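Local coordinates for protein ferritin (Ulva pertusa, PDB 3VNX) that probably oxidises iron(II) with oxygen and stores the iron as a mineral inside a hollow shell of 24 subunits, at residues E14-G17 with E18-T21; A25-T28 with D29-R33; E51-I54 with S55-H59; E123-Y126 with A127-A131; A172-E175 with H176-V180. All coordinates share one frame; numbering follows the deposited sequence.

Contact 1: residues E14-G17 with E18-T21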
loop_
_atom_site.group_PDB
_atom_site.type_symbol
_atom_site.label_atom_id
_atom_site.label_comp_id
_atom_site.label_asym_id
_atom_site.label_seq_id
_atom_site.Cartn_x
_atom_site.Cartn_y
_atom_site.Cartn_z
ATOM N N GLU A 14 38.223 25.003 -44.721
ATOM C CA GLU A 14 37.082 25.924 -44.661
ATOM C C GLU A 14 36.920 26.694 -43.342
ATOM O O GLU A 14 36.265 27.736 -43.300
ATOM C CB GLU A 14 35.774 25.182 -44.959
ATOM C CG GLU A 14 35.677 24.559 -46.342
ATOM C CD GLU A 14 34.265 24.649 -46.918
ATOM O OE1 GLU A 14 33.873 23.757 -47.705
ATOM O OE2 GLU A 14 33.541 25.613 -46.578
ATOM N N VAL A 15 37.492 26.179 -42.260
ATOM C CA VAL A 15 37.247 26.770 -40.945
ATOM C C VAL A 15 38.336 27.760 -40.561
ATOM O O VAL A 15 38.269 28.392 -39.504
ATOM C CB VAL A 15 37.144 25.693 -39.850
ATOM C CG1 VAL A 15 38.525 25.129 -39.536
ATOM C CG2 VAL A 15 36.476 26.269 -38.589
ATOM N N GLN A 16 39.335 27.896 -41.428
ATOM C CA GLN A 16 40.477 28.759 -41.145
ATOM C C GLN A 16 40.054 30.196 -40.835
ATOM O O GLN A 16 40.525 30.786 -39.856
ATOM C CB GLN A 16 41.502 28.706 -42.287
ATOM C CG GLN A 16 42.295 27.399 -42.328
ATOM C CD GLN A 16 42.718 26.943 -40.937
ATOM O OE1 GLN A 16 43.260 27.727 -40.147
ATOM N NE2 GLN A 16 42.467 25.675 -40.630
ATOM N N GLY A 17 39.160 30.743 -41.659
ATOM C CA GLY A 17 38.600 32.059 -41.412
ATOM C C GLY A 17 38.066 32.194 -39.996
ATOM O O GLY A 17 38.548 33.012 -39.205
ATOM N N GLU A 18 37.074 31.369 -39.673
ATOM C CA GLU A 18 36.445 31.390 -38.355
ATOM C C GLU A 18 37.461 31.110 -37.267
ATOM O O GLU A 18 37.425 31.711 -36.194
ATOM C CB GLU A 18 35.319 30.358 -38.287
ATOM C CG GLU A 18 34.221 30.585 -39.313
ATOM C CD GLU A 18 33.499 31.917 -39.124
ATOM O OE1 GLU A 18 33.409 32.408 -37.973
ATOM O OE2 GLU A 18 33.010 32.468 -40.131
ATOM N N LEU A 19 38.379 30.199 -37.551
ATOM C CA LEU A 19 39.361 29.796 -36.551
ATOM C C LEU A 19 40.292 30.941 -36.146
ATOM O O LEU A 19 40.508 31.186 -34.957
ATOM C CB LEU A 19 40.169 28.603 -37.043
ATOM C CG LEU A 19 40.727 27.690 -35.950
ATOM C CD1 LEU A 19 42.224 27.516 -36.087
ATOM C CD2 LEU A 19 40.383 28.208 -34.583
ATOM N N SER A 20 40.846 31.651 -37.122
ATOM C CA SER A 20 41.738 32.749 -36.777
ATOM C C SER A 20 40.950 33.864 -36.083
ATOM O O SER A 20 41.436 34.473 -35.126
ATOM C CB SER A 20 42.511 33.262 -38.000
ATOM O OG SER A 20 41.658 33.969 -38.879
ATOM N N THR A 21 39.730 34.113 -36.550
ATOM C CA THR A 21 38.839 35.069 -35.885
ATOM C C THR A 21 38.689 34.745 -34.411
ATOM O O THR A 21 38.859 35.601 -33.547
ATOM C CB THR A 21 37.429 35.034 -36.477
ATOM O OG1 THR A 21 37.456 35.482 -37.839
ATOM C CG2 THR A 21 36.483 35.919 -35.640
HETATM O O HOH W 1 36.339 30.080 -41.802
#

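Contact 2: residues A25-T28 with D29-R33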
loop_
_atom_site.group_PDB
_atom_site.type_symbol
_atom_site.label_atom_id
_atom_site.label_comp_id
_atom_site.label_asym_id
_atom_site.label_seq_id
_atom_site.Cartn_x
_atom_site.Cartn_y
_atom_site.Cartn_z
ATOM N N ALA A 25 40.499 36.854 -31.221
ATOM C CA ALA A 25 39.562 37.727 -30.510
ATOM C C ALA A 25 40.018 38.083 -29.096
ATOM O O ALA A 25 40.528 37.230 -28.358
ATOM C CB ALA A 25 38.150 37.124 -30.491
ATOM N N PRO A 26 39.865 39.365 -28.727
ATOM C CA PRO A 26 40.099 39.823 -27.352
ATOM C C PRO A 26 38.900 39.473 -26.458
ATOM O O PRO A 26 37.783 39.226 -26.941
ATOM C CB PRO A 26 40.225 41.344 -27.510
ATOM C CG PRO A 26 39.399 41.666 -28.726
ATOM C CD PRO A 26 39.529 40.476 -29.640
ATOM N N VAL A 27 39.122 39.453 -25.152
ATOM C CA VAL A 27 38.056 39.037 -24.256
ATOM C C VAL A 27 36.957 40.086 -24.193
ATOM O O VAL A 27 36.004 39.947 -23.433
ATOM C CB VAL A 27 38.602 38.736 -22.858
ATOM C CG1 VAL A 27 39.693 37.676 -22.965
ATOM C CG2 VAL A 27 39.131 40.035 -22.172
ATOM N N THR A 28 37.102 41.138 -24.994
ATOM C CA THR A 28 36.166 42.258 -24.968
ATOM C C THR A 28 35.153 42.098 -26.077
ATOM O O THR A 28 34.153 42.808 -26.113
ATOM C CB THR A 28 36.873 43.615 -25.185
ATOM O OG1 THR A 28 37.737 43.537 -26.331
ATOM C CG2 THR A 28 37.682 43.986 -23.978
ATOM N N ASP A 29 35.446 41.176 -26.992
ATOM C CA ASP A 29 34.549 40.855 -28.093
ATOM C C ASP A 29 33.685 39.645 -27.754
ATOM O O ASP A 29 34.146 38.710 -27.095
ATOM C CB ASP A 29 35.353 40.538 -29.358
ATOM C CG ASP A 29 35.903 41.782 -30.039
ATOM O OD1 ASP A 29 36.581 41.626 -31.080
ATOM O OD2 ASP A 29 35.664 42.902 -29.536
ATOM N N SER A 30 32.432 39.671 -28.200
ATOM C CA SER A 30 31.602 38.479 -28.188
ATOM C C SER A 30 32.284 37.457 -29.084
ATOM O O SER A 30 32.783 37.801 -30.161
ATOM C CB SER A 30 30.216 38.797 -28.749
ATOM O OG SER A 30 29.646 37.651 -29.362
ATOM N N TYR A 31 32.320 36.203 -28.656
ATOM C CA TYR A 31 32.886 35.165 -29.504
ATOM C C TYR A 31 31.813 34.535 -30.374
ATOM O O TYR A 31 32.118 33.804 -31.316
ATOM C CB TYR A 31 33.529 34.066 -28.668
ATOM C CG TYR A 31 34.527 34.542 -27.650
ATOM C CD1 TYR A 31 35.388 35.604 -27.925
ATOM C CD2 TYR A 31 34.628 33.911 -26.411
ATOM C CE1 TYR A 31 36.315 36.027 -26.983
ATOM C CE2 TYR A 31 35.545 34.332 -25.462
ATOM C CZ TYR A 31 36.387 35.385 -25.749
ATOM O OH TYR A 31 37.297 35.788 -24.794
ATOM N N ALA A 32 30.554 34.799 -30.039
ATOM C CA ALA A 32 29.442 34.059 -30.630
ATOM C C ALA A 32 28.866 34.746 -31.871
ATOM O O ALA A 32 28.402 34.081 -32.804
ATOM C CB ALA A 32 28.334 33.832 -29.583
ATOM N N ARG A 33 28.905 36.074 -31.875
ATOM C CA ARG A 33 28.215 36.865 -32.892
ATOM C C ARG A 33 28.512 36.435 -34.331
ATOM O O ARG A 33 29.666 36.390 -34.747
ATOM C CB ARG A 33 28.540 38.339 -32.705
ATOM C CG ARG A 33 27.611 39.264 -33.452
ATOM C CD ARG A 33 27.920 40.711 -33.108
ATOM N NE ARG A 33 26.949 41.599 -33.722
ATOM C CZ ARG A 33 26.417 42.658 -33.125
ATOM N NH1 ARG A 33 26.762 42.970 -31.883
ATOM N NH2 ARG A 33 25.528 43.398 -33.773
#

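Contact 3: residues E51-I54 with S55-H59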
loop_
_atom_site.group_PDB
_atom_site.type_symbol
_atom_site.label_atom_id
_atom_site.label_comp_id
_atom_site.label_asym_id
_atom_site.label_seq_id
_atom_site.Cartn_x
_atom_site.Cartn_y
_atom_site.Cartn_z
ATOM N N GLU A 51 8.659 46.432 -23.948
ATOM C CA GLU A 51 8.051 45.444 -23.062
ATOM C C GLU A 51 8.261 45.914 -21.644
ATOM O O GLU A 51 7.333 45.908 -20.811
ATOM C CB GLU A 51 8.683 44.053 -23.239
ATOM C CG GLU A 51 8.617 43.465 -24.651
ATOM C CD GLU A 51 7.220 42.969 -25.076
ATOM O OE1 GLU A 51 7.061 42.639 -26.276
ATOM O OE2 GLU A 51 6.288 42.896 -24.241
ATOM N N TYR A 52 9.490 46.336 -21.369
ATOM C CA TYR A 52 9.809 46.834 -20.037
ATOM C C TYR A 52 8.915 48.016 -19.647
ATOM O O TYR A 52 8.442 48.070 -18.514
ATOM C CB TYR A 52 11.296 47.171 -19.894
ATOM C CG TYR A 52 11.967 46.471 -18.724
ATOM C CD1 TYR A 52 11.446 46.585 -17.436
ATOM C CD2 TYR A 52 13.121 45.702 -18.904
ATOM C CE1 TYR A 52 12.045 45.944 -16.352
ATOM C CE2 TYR A 52 13.744 45.062 -17.823
ATOM C CZ TYR A 52 13.196 45.187 -16.546
ATOM O OH TYR A 52 13.787 44.568 -15.453
ATOM N N THR A 53 8.649 48.937 -20.574
ATOM C CA THR A 53 7.757 50.069 -20.295
ATOM C C THR A 53 6.339 49.591 -20.005
ATOM O O THR A 53 5.708 50.011 -19.026
ATOM C CB THR A 53 7.693 51.084 -21.469
ATOM O OG1 THR A 53 8.952 51.745 -21.605
ATOM C CG2 THR A 53 6.619 52.128 -21.216
ATOM N N ILE A 54 5.837 48.709 -20.870
ATOM C CA ILE A 54 4.473 48.190 -20.717
ATOM C C ILE A 54 4.293 47.403 -19.403
ATOM O O ILE A 54 3.238 47.449 -18.765
ATOM C CB ILE A 54 4.080 47.332 -21.923
ATOM C CG1 ILE A 54 3.959 48.209 -23.170
ATOM C CG2 ILE A 54 2.789 46.581 -21.658
ATOM C CD1 ILE A 54 3.730 47.410 -24.426
ATOM N N SER A 55 5.336 46.692 -19.003
ATOM C CA SER A 55 5.322 46.032 -17.713
ATOM C C SER A 55 5.103 47.057 -16.597
ATOM O O SER A 55 4.333 46.819 -15.664
ATOM C CB SER A 55 6.632 45.279 -17.498
ATOM O OG SER A 55 6.723 44.832 -16.169
ATOM N N TYR A 56 5.776 48.203 -16.707
ATOM C CA TYR A 56 5.734 49.233 -15.667
ATOM C C TYR A 56 4.341 49.872 -15.632
ATOM O O TYR A 56 3.762 50.110 -14.564
ATOM C CB TYR A 56 6.802 50.278 -15.972
ATOM C CG TYR A 56 7.367 51.074 -14.800
ATOM C CD1 TYR A 56 7.822 50.445 -13.650
ATOM C CD2 TYR A 56 7.502 52.460 -14.888
ATOM C CE1 TYR A 56 8.373 51.187 -12.600
ATOM C CE2 TYR A 56 8.041 53.209 -13.850
ATOM C CZ TYR A 56 8.481 52.573 -12.712
ATOM O OH TYR A 56 9.018 53.322 -11.683
ATOM N N VAL A 57 3.805 50.137 -16.814
ATOM C CA VAL A 57 2.461 50.675 -16.938
ATOM C C VAL A 57 1.460 49.719 -16.324
ATOM O O VAL A 57 0.569 50.133 -15.579
ATOM C CB VAL A 57 2.085 50.873 -18.399
ATOM C CG1 VAL A 57 0.624 51.266 -18.509
ATOM C CG2 VAL A 57 2.992 51.911 -19.036
ATOM N N TYR A 58 1.599 48.433 -16.641
ATOM C CA TYR A 58 0.697 47.440 -16.068
ATOM C C TYR A 58 0.789 47.406 -14.551
ATOM O O TYR A 58 -0.219 47.198 -13.863
ATOM C CB TYR A 58 0.929 46.057 -16.667
ATOM C CG TYR A 58 0.258 45.916 -18.016
ATOM C CD1 TYR A 58 -0.824 46.722 -18.345
ATOM C CD2 TYR A 58 0.701 44.994 -18.959
ATOM C CE1 TYR A 58 -1.453 46.618 -19.573
ATOM C CE2 TYR A 58 0.076 44.882 -20.198
ATOM C CZ TYR A 58 -1.008 45.701 -20.501
ATOM O OH TYR A 58 -1.654 45.622 -21.727
ATOM N N HIS A 59 1.996 47.627 -14.030
ATOM C CA HIS A 59 2.182 47.655 -12.592
ATOM C C HIS A 59 1.444 48.857 -11.990
ATOM O O HIS A 59 0.874 48.767 -10.896
ATOM C CB HIS A 59 3.664 47.685 -12.227
ATOM C CG HIS A 59 3.959 47.048 -10.909
ATOM N ND1 HIS A 59 5.245 46.809 -10.466
ATOM C CD2 HIS A 59 3.136 46.579 -9.941
ATOM C CE1 HIS A 59 5.197 46.232 -9.278
ATOM N NE2 HIS A 59 3.927 46.085 -8.934
#

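Contact 4: residues E123-Y126 with A127-A131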
loop_
_atom_site.group_PDB
_atom_site.type_symbol
_atom_site.label_atom_id
_atom_site.label_comp_id
_atom_site.label_asym_id
_atom_site.label_seq_id
_atom_site.Cartn_x
_atom_site.Cartn_y
_atom_site.Cartn_z
ATOM N N GLU A 123 -13.909 52.939 -14.800
ATOM C CA GLU A 123 -12.473 52.619 -14.806
ATOM C C GLU A 123 -12.172 51.195 -15.302
ATOM O O GLU A 123 -11.157 50.960 -15.969
ATOM C CB GLU A 123 -11.807 52.850 -13.443
ATOM C CG GLU A 123 -12.721 53.371 -12.340
ATOM C CD GLU A 123 -13.633 52.300 -11.773
ATOM O OE1 GLU A 123 -13.753 51.227 -12.407
ATOM O OE2 GLU A 123 -14.232 52.533 -10.701
ATOM N N ALA A 124 -13.039 50.244 -14.974
ATOM C CA ALA A 124 -12.811 48.878 -15.417
ATOM C C ALA A 124 -12.683 48.886 -16.929
ATOM O O ALA A 124 -11.603 48.619 -17.486
ATOM C CB ALA A 124 -13.951 47.963 -14.976
ATOM N N LEU A 125 -13.788 49.228 -17.585
ATOM C CA LEU A 125 -13.862 49.165 -19.034
ATOM C C LEU A 125 -12.772 50.007 -19.658
ATOM O O LEU A 125 -12.126 49.596 -20.626
ATOM C CB LEU A 125 -15.232 49.638 -19.531
ATOM C CG LEU A 125 -15.339 49.795 -21.044
ATOM C CD1 LEU A 125 -14.982 48.500 -21.783
ATOM C CD2 LEU A 125 -16.738 50.245 -21.401
ATOM N N TYR A 126 -12.571 51.193 -19.100
ATOM C CA TYR A 126 -11.549 52.088 -19.620
ATOM C C TYR A 126 -10.169 51.438 -19.572
ATOM O O TYR A 126 -9.476 51.379 -20.588
ATOM C CB TYR A 126 -11.547 53.413 -18.869
ATOM C CG TYR A 126 -10.354 54.270 -19.220
ATOM C CD1 TYR A 126 -9.426 54.638 -18.247
ATOM C CD2 TYR A 126 -10.134 54.690 -20.531
ATOM C CE1 TYR A 126 -8.322 55.421 -18.567
ATOM C CE2 TYR A 126 -9.036 55.472 -20.861
ATOM C CZ TYR A 126 -8.135 55.834 -19.875
ATOM O OH TYR A 126 -7.044 56.606 -20.192
ATOM N N ALA A 127 -9.778 50.951 -18.395
ATOM C CA ALA A 127 -8.510 50.253 -18.236
ATOM C C ALA A 127 -8.358 49.101 -19.228
ATOM O O ALA A 127 -7.267 48.888 -19.788
ATOM C CB ALA A 127 -8.349 49.749 -16.807
ATOM N N MET A 128 -9.438 48.357 -19.462
ATOM C CA MET A 128 -9.353 47.227 -20.389
ATOM C C MET A 128 -9.250 47.712 -21.841
ATOM O O MET A 128 -8.576 47.098 -22.683
ATOM C CB MET A 128 -10.511 46.244 -20.178
ATOM C CG MET A 128 -10.553 45.692 -18.744
ATOM S SD MET A 128 -8.937 45.051 -18.189
ATOM C CE MET A 128 -8.780 43.617 -19.265
ATOM N N GLU A 129 -9.894 48.836 -22.126
ATOM C CA GLU A 129 -9.749 49.447 -23.441
ATOM C C GLU A 129 -8.332 49.997 -23.622
ATOM O O GLU A 129 -7.757 49.905 -24.698
ATOM C CB GLU A 129 -10.804 50.534 -23.660
ATOM C CG GLU A 129 -12.223 49.998 -23.865
ATOM C CD GLU A 129 -13.222 51.094 -24.211
ATOM O OE1 GLU A 129 -12.877 52.293 -24.080
ATOM O OE2 GLU A 129 -14.354 50.757 -24.620
ATOM N N LEU A 130 -7.769 50.555 -22.560
ATOM C CA LEU A 130 -6.396 51.047 -22.589
ATOM C C LEU A 130 -5.453 49.877 -22.848
ATOM O O LEU A 130 -4.602 49.933 -23.737
ATOM C CB LEU A 130 -6.045 51.702 -21.252
ATOM C CG LEU A 130 -4.960 52.779 -21.192
ATOM C CD1 LEU A 130 -4.185 52.637 -19.906
ATOM C CD2 LEU A 130 -4.018 52.739 -22.381
ATOM N N ALA A 131 -5.628 48.816 -22.060
ATOM C CA ALA A 131 -4.826 47.599 -22.183
ATOM C C ALA A 131 -4.880 47.006 -23.589
ATOM O O ALA A 131 -3.847 46.724 -24.194
ATOM C CB ALA A 131 -5.267 46.555 -21.143
#

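Contact 5: residues A172-E175 with H176-V180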
loop_
_atom_site.group_PDB
_atom_site.type_symbol
_atom_site.label_atom_id
_atom_site.label_comp_id
_atom_site.label_asym_id
_atom_site.label_seq_id
_atom_site.Cartn_x
_atom_site.Cartn_y
_atom_site.Cartn_z
ATOM N N ALA A 172 -2.860 37.270 -27.188
ATOM C CA ALA A 172 -3.074 38.328 -26.210
ATOM C C ALA A 172 -4.111 39.363 -26.681
ATOM O O ALA A 172 -5.032 39.717 -25.920
ATOM C CB ALA A 172 -1.751 39.001 -25.835
ATOM N N VAL A 173 -3.969 39.838 -27.926
ATOM C CA VAL A 173 -4.913 40.818 -28.444
ATOM C C VAL A 173 -6.357 40.319 -28.433
ATOM O O VAL A 173 -7.251 41.026 -27.964
ATOM C CB VAL A 173 -4.571 41.284 -29.871
ATOM C CG1 VAL A 173 -5.768 42.031 -30.475
ATOM C CG2 VAL A 173 -3.316 42.153 -29.863
ATOM N N LYS A 174 -6.584 39.117 -28.965
ATOM C CA LYS A 174 -7.928 38.537 -28.971
ATOM C C LYS A 174 -8.504 38.437 -27.551
ATOM O O LYS A 174 -9.662 38.813 -27.315
ATOM C CB LYS A 174 -7.931 37.165 -29.663
ATOM C CG LYS A 174 -9.162 36.293 -29.382
ATOM C CD LYS A 174 -10.349 36.662 -30.240
ATOM C CE LYS A 174 -11.590 35.873 -29.829
ATOM N NZ LYS A 174 -11.738 34.620 -30.601
ATOM N N GLU A 175 -7.687 37.955 -26.609
ATOM C CA GLU A 175 -8.099 37.841 -25.207
ATOM C C GLU A 175 -8.530 39.186 -24.633
ATOM O O GLU A 175 -9.513 39.278 -23.879
ATOM C CB GLU A 175 -6.961 37.264 -24.356
ATOM C CG GLU A 175 -7.168 37.373 -22.845
ATOM C CD GLU A 175 -5.898 37.060 -22.064
ATOM O OE1 GLU A 175 -4.811 37.096 -22.677
ATOM O OE2 GLU A 175 -5.983 36.784 -20.842
ATOM N N HIS A 176 -7.791 40.244 -24.970
ATOM C CA HIS A 176 -8.162 41.566 -24.461
ATOM C C HIS A 176 -9.400 42.115 -25.160
ATOM O O HIS A 176 -10.216 42.800 -24.543
ATOM C CB HIS A 176 -7.012 42.553 -24.551
ATOM C CG HIS A 176 -5.959 42.345 -23.507
ATOM N ND1 HIS A 176 -5.871 43.126 -22.375
ATOM C CD2 HIS A 176 -4.955 41.444 -23.423
ATOM C CE1 HIS A 176 -4.852 42.716 -21.640
ATOM N NE2 HIS A 176 -4.281 41.696 -22.252
ATOM N N ALA A 177 -9.559 41.793 -26.438
ATOM C CA ALA A 177 -10.754 42.227 -27.160
ATOM C C ALA A 177 -11.999 41.690 -26.454
ATOM O O ALA A 177 -12.950 42.441 -26.193
ATOM C CB ALA A 177 -10.708 41.792 -28.628
ATOM N N VAL A 178 -11.968 40.400 -26.112
ATOM C CA VAL A 178 -13.083 39.747 -25.419
ATOM C C VAL A 178 -13.459 40.394 -24.075
ATOM O O VAL A 178 -14.644 40.638 -23.816
ATOM C CB VAL A 178 -12.801 38.259 -25.219
ATOM C CG1 VAL A 178 -13.904 37.606 -24.368
ATOM C CG2 VAL A 178 -12.675 37.589 -26.571
ATOM N N TYR A 179 -12.462 40.675 -23.234
ATOM C CA TYR A 179 -12.697 41.408 -21.981
ATOM C C TYR A 179 -13.444 42.710 -22.202
ATOM O O TYR A 179 -14.358 43.058 -21.439
ATOM C CB TYR A 179 -11.383 41.779 -21.297
ATOM C CG TYR A 179 -10.589 40.610 -20.799
ATOM C CD1 TYR A 179 -11.212 39.529 -20.169
ATOM C CD2 TYR A 179 -9.206 40.595 -20.933
ATOM C CE1 TYR A 179 -10.474 38.455 -19.711
ATOM C CE2 TYR A 179 -8.458 39.533 -20.470
ATOM C CZ TYR A 179 -9.093 38.467 -19.863
ATOM O OH TYR A 179 -8.323 37.422 -19.409
ATOM N N VAL A 180 -12.999 43.453 -23.215
ATOM C CA VAL A 180 -13.627 44.720 -23.564
ATOM C C VAL A 180 -15.077 44.480 -23.965
ATOM O O VAL A 180 -15.994 45.148 -23.475
ATOM C CB VAL A 180 -12.864 45.446 -24.700
ATOM C CG1 VAL A 180 -13.692 46.580 -25.262
ATOM C CG2 VAL A 180 -11.520 45.966 -24.193
#

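Contact 1: residues E14-G17 with E18-T21
V15, Q16 and G17 pass their carbonyls to L19, S20 and T21, four residues on, in the opening turn of helix 16-24. This short helix lies in the N-terminal arm, probably the extension peptide of plant ferritins. The packed side faces a second subunit. There V15 O accepts L19 N at 2.7 Å, and L19 CB also closes to 3.1 Å from V15 O. The side chain of V15 is buried, with S133 of the second subunit against it. E18 sets its CB near V15 CG2 and sends OE2 to the side-chain amide of Q140 of that subunit. One water donates to E14 O and accepts from E18 N. Q16, G17, S20 and T21 form the exposed side. Q16 runs alongside L19, which itself packs on S133 of the second subunit; Q16 OE1 is 4.2 Å from L19 CD1, while Q16 NE2 is held by F12 O. G17 O accepts T21 N and two hydroxyls, the bond from S20 OG to G17 O being the longer at 3.3 Å. The T21 hydroxyl sits beside its own backbone N (chi1 -65°), and T21 OG1 reaches G17 O at 3.0 Å from above the carbonyl plane, 41° out of it.

Contact 2: residues A25-T28 with D29-R33
P26 and D29 close a type I beta turn, and the ring of Y31 folds back against it. D29 N donates to P26 O at 3.0 Å with a nearly straight N-H (164°). The donor stands well above the carbonyl plane, 53° out of it. The D29 carboxylate also leans on the proline ring, with OD1 3.5 Å from P26 CD. Y31 carries the rest of the contact. Its CG lies beside the backbone N (chi1 -53°), which swings the ring back toward the turn. P26 O lies at the ring edge, near its plane, 3.5 Å from Y31 CE1. A25 CB approaches obliquely, 4.1 Å from Y31 CD1. At the tip, Y31 OH lies 3.4 Å from V27 CA and 3.6 Å from V27 CG1, and it has a weak hydrogen bond to R184 of a second subunit. Losing the ring to an alanine here would probably leave A25 and V27 without their packing partner and open a gap beneath the turn. Beyond it S30 OG accepts A32 N and R33 N, an ST turn and an ST motif, and also bonds D68 of a third subunit. R33 is salt-bridged to E41. The whole stretch is a surface link between helix 16-24 and helix 38-66, held against two other subunits.

Contact 3: residues E51-I54 with S55-H59
I54 and Y58 lie side by side, one helical turn apart on helix 38-66, and point the same way. Y58 can be followed outward. Its CB sits 3.4 Å from I54 O, and CG is equally close to that oxygen. The ring begins beside the backbone N (chi1 -80°), which keeps its base near the I54 carbonyl. CD2 is shared between I54 O and the I54 CG2 methyl. CE2 then makes the main apolar touch, 3.5 Å from I54 CG2. Y58 CZ lies 4.1 Å from I54 CG2. At the tip the hydroxyl leaves I54 behind and is hydrogen-bonded to E135 of helix 123-151, so a buried polar atom is satisfied. I54 CG2 lies anti to its own nitrogen (chi1 -68° to CG1), and this turns the methyl forward to the ring. The backbone adds a regular bond, Y58 N to I54 O at 2.9 Å. One residue back, V57 N also bonds T53 O, and V57 CG2 rests 3.3 Å from that oxygen.

The other faces of the helix turn to other partners. Y52 OH bonds H59 of a third subunit, and Y56 OH bonds K107 O of the same neighbour. E51 points inward, with its side chain about 3 Å from a bound calcium and with Q47 and N138 on OE1. An inward glutamate at a metal, close to E86 and H89, is typical of the ferroxidase centre inside the four-helix bundle of ferritins, and this is probably that site.

Contact 4: residues E123-Y126 with A127-A131
The Y126 ring meets A127 N obliquely, with its CG 3.5 Å away. CG lies anti to the nitrogen of Y126 (chi1 170°), and the ring leads out to F116 and N118 of a loop. The second flat group is the E129 carboxylate, which slants across L125. E129 OE2 lies 3.7 Å from L125 CD1 and 3.8 Å from L125 CG, while E129 CG packs 3.3 Å from L125 O. The same OE2 forms salt bridges with K121 and R184, so the buried charge is paired. An alanine in place of E129 would probably leave K121 and R184 without this negative partner and uncover the side of L125.

This is the first part of helix 123-151, one of the long helices of the ferritin four-helix bundle. A127 N bonds E123 O at 2.8 Å and L130 N bonds Y126 O at 2.7 Å. A127 CB fits close to the backbone, 3.2 Å from E123 O, and turns to L61 and F65 of helix 38-66. M128 is bent at chi2 and chi3 and reaches F75, F78 and F79 of helix 73-99. E123 OE1 takes a weak bond from A124 N. On the outer side L130 packs on F12 of a fourth subunit.

Contact 5: residues A172-E175 with H176-V180
E175 and Y179 meet one turn apart on helix 155-201, and both a polar bond and ring packing join them. The polar bond runs from Y179 OH to E175 OE2 at 2.8 Å. It uses the anti lone pair of E175 OE2, and the carboxylate plane is turned 50° from the ring. E175 has two modelled conformers, and the bond is described for one of them, so it is doubtful for the other.

E175 O lies over one face of the Y179 ring, 3.2 Å above its plane and offset toward the rim. Y179 also meets F78 with the ring planes at a steep angle. H176 is met at its edge instead: A172 O lies in plane, 3.0 Å from H176 CD2. H176 also packs on A131 and E135 of helix 123-151.

Side-chain packing joins the K174 CE methylene to V178 CG2. K174 CG lies anti to the backbone N (chi1 163°), and a bend at chi2 then takes K174 CE to within 3.8 Å of V178 CG2. Its amine goes on to A66 O of a sixth subunit.

Backbone bonds tie the rest. H176 N to A172 O and V178 N to K174 O are both 3.0 Å, while Y179 N to E175 O is weak at 3.3 Å. One side turned to the bundle and the other to neighbouring subunits is characteristic of a long helix in the ferritin four-helix bundle.

How the contacts relate
Contacts 1 and 2 adjoin in the sequence, their centres about 14 Å apart, and lie in the N-terminal arm. They lie far from the rest: contact 1 is about 56 Å from contact 4, centre to centre. Contacts 3, 4 and 5 share the helical bundle. Contacts 4 and 5 are closest, with M128 CE 3.5 Å from Y179 CD2, and Y58 OH of contact 3 comes 3.5 Å from A131 O of contact 4. The arm of the fourth subunit packs on this chain's bundle: Y31 and A32 of that subunit lie on contact 5, and its F12 on contacts 3 and 4. A bound calcium lies about 3 Å from the E51 side chain.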